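Local coordinates for protein trypsin inhibitor BGIT (Momordica charantia, PDB 1VBW) that inhibits trypsin and, as a member of the potato type I inhibitor family, probably does so by presenting a reactive-site loop to the protease, at residues 36-41 with 61-66. Numbering follows the deposited sequence. Where two conformers were deposited one is given.
Sequences IKVGSG and VARPPT. With NA (sodium ion), chain C.
Val38 lays its two methyls against Ala62 and the guanidinium group of Arg63, and this small surface contact, burying 106 Å² in all, contains no hydrogen bond between 36-41 and 61-66. In the conformer described here, one of two, the isopropyl group works as a fork. CG1, placed anti to the backbone N (chi1 165°), comes to 3.8 Å from NH1 of Arg63, while CG2 lies over one face of the guanidinium and also reaches the methyl CB of Ala62 at 4.0 Å. The two side chains, Val38 and Arg63, cross at about a right angle. Arg63 is bent at chi2 (-72°), and its NH2 reaches the carbonyl of the preceding residue, donating a nearly straight bond of 2.9 Å to Ala62 O. That oxygen lies almost in the guanidinium plane but is approached from above the carbonyl plane; the bond restrains the rotation of the flat group whose face meets Val38. Val38 itself sits at the second position of a type II turn from Lys37 to Ser40. Lys37 O accepts Ser40 N at 3.0 Å and, in the given conformer, Ser40 OG at 2.8 Å. Farther along, Thr66 O binds a sodium ion at 2.7 Å, with Gly68 O and a water as further ligands. The turn leads from edge strand 32-37 into what is, as in relatives, probably the protease-binding loop. The contact joins it to the loop before strand 66-67, beside central strand 50-55, whose Trp54 touches both Ile36 and Arg63, while Val61 and Pro65 pack on helix 17-27.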
loop_
_atom_site.group_PDB
_atom_site.type_symbol
_atom_site.label_atom_id
_atom_site.label_comp_id
_atom_site.label_asym_id
_atom_site.label_seq_id
_atom_site.Cartn_x
_atom_site.Cartn_y
_atom_site.Cartn_z
ATOM N N ILE A 36 -4.847 5.073 -3.594
ATOM C CA ILE A 36 -6.165 4.928 -4.181
ATOM C C ILE A 36 -7.197 5.307 -3.129
ATOM O O ILE A 36 -7.103 4.861 -1.989
ATOM C CB ILE A 36 -6.497 3.490 -4.630
ATOM C CG1 ILE A 36 -5.400 2.882 -5.468
ATOM C CG2 ILE A 36 -7.823 3.540 -5.368
ATOM C CD1 ILE A 36 -5.665 1.422 -5.809
ATOM N N LYS A 37 -8.185 6.095 -3.505
ATOM C CA LYS A 37 -9.220 6.475 -2.551
ATOM C C LYS A 37 -10.106 5.279 -2.231
ATOM O O LYS A 37 -10.572 4.569 -3.143
ATOM C CB LYS A 37 -10.116 7.598 -3.109
ATOM C CG LYS A 37 -11.140 8.166 -2.126
ATOM C CD LYS A 37 -11.717 9.506 -2.584
ATOM C CE LYS A 37 -12.884 9.972 -1.714
ATOM N NZ LYS A 37 -13.983 10.559 -2.521
ATOM N N VAL A 38 -10.405 5.088 -0.946
ATOM C CA VAL A 38 -11.371 4.079 -0.524
ATOM C C VAL A 38 -12.659 4.216 -1.347
ATOM O O VAL A 38 -13.144 5.333 -1.556
ATOM C CB VAL A 38 -11.667 4.303 0.984
ATOM C CG1 VAL A 38 -12.928 3.533 1.394
ATOM C CG2 VAL A 38 -10.458 3.933 1.802
ATOM N N GLY A 39 -13.144 3.068 -1.831
ATOM C CA GLY A 39 -14.371 3.017 -2.581
ATOM C C GLY A 39 -14.208 3.180 -4.063
ATOM O O GLY A 39 -15.216 3.077 -4.800
ATOM N N SER A 40 -12.997 3.434 -4.539
ATOM C CA SER A 40 -12.883 3.665 -5.975
ATOM C C SER A 40 -12.571 2.404 -6.784
ATOM O O SER A 40 -12.677 2.526 -8.034
ATOM C CB SER A 40 -11.798 4.690 -6.251
ATOM O OG SER A 40 -10.525 4.157 -5.914
ATOM N N GLY A 41 -12.321 1.302 -6.127
ATOM C CA GLY A 41 -12.179 0.130 -7.049
ATOM C C GLY A 41 -10.777 0.020 -7.621
ATOM O O GLY A 41 -10.077 0.996 -7.951
ATOM N N VAL A 61 -4.276 7.044 5.366
ATOM C CA VAL A 61 -4.381 5.600 5.150
ATOM C C VAL A 61 -5.439 4.978 6.054
ATOM O O VAL A 61 -5.407 5.138 7.272
ATOM C CB VAL A 61 -3.004 4.964 5.404
ATOM C CG1 VAL A 61 -3.044 3.434 5.190
ATOM C CG2 VAL A 61 -1.932 5.555 4.520
ATOM N N ALA A 62 -6.366 4.247 5.417
ATOM C CA ALA A 62 -7.558 3.774 6.079
ATOM C C ALA A 62 -7.703 2.262 6.027
ATOM O O ALA A 62 -8.723 1.758 6.517
ATOM C CB ALA A 62 -8.801 4.405 5.446
ATOM N N ARG A 63 -6.751 1.562 5.441
ATOM C CA ARG A 63 -6.697 0.097 5.450
ATOM C C ARG A 63 -5.214 -0.311 5.575
ATOM O O ARG A 63 -4.353 0.457 5.102
ATOM C CB ARG A 63 -7.219 -0.534 4.158
ATOM C CG ARG A 63 -8.649 -0.128 3.769
ATOM C CD ARG A 63 -9.680 -0.787 4.698
ATOM N NE ARG A 63 -11.032 -0.533 4.222
ATOM C CZ ARG A 63 -11.730 0.564 4.373
ATOM N NH1 ARG A 63 -12.971 0.669 3.864
ATOM N NH2 ARG A 63 -11.212 1.599 5.067
ATOM N N PRO A 64 -4.892 -1.453 6.138
ATOM C CA PRO A 64 -3.433 -1.848 6.290
ATOM C C PRO A 64 -2.823 -2.172 4.944
ATOM O O PRO A 64 -3.280 -3.111 4.271
ATOM C CB PRO A 64 -3.503 -3.120 7.193
ATOM C CG PRO A 64 -4.881 -3.600 7.026
ATOM C CD PRO A 64 -5.777 -2.467 6.737
ATOM N N PRO A 65 -1.840 -1.428 4.469
ATOM C CA PRO A 65 -1.285 -1.724 3.159
ATOM C C PRO A 65 -0.635 -3.098 3.124
ATOM O O PRO A 65 0.132 -3.437 4.016
ATOM C CB PRO A 65 -0.268 -0.602 2.934
ATOM C CG PRO A 65 -0.745 0.534 3.804
ATOM C CD PRO A 65 -1.278 -0.173 5.026
ATOM N N THR A 66 -0.933 -3.851 2.069
ATOM C CA THR A 66 -0.439 -5.215 1.939
ATOM C C THR A 66 -0.080 -5.456 0.477
ATOM O O THR A 66 -0.762 -4.942 -0.407
ATOM C CB THR A 66 -1.586 -6.155 2.403
ATOM O OG1 THR A 66 -1.892 -5.803 3.788
ATOM C CG2 THR A 66 -1.120 -7.585 2.361
HETATM NA NA NA C . -2.070 -4.341 -2.695
HETATM O O HOH W 1 -4.079 -5.097 -1.009
#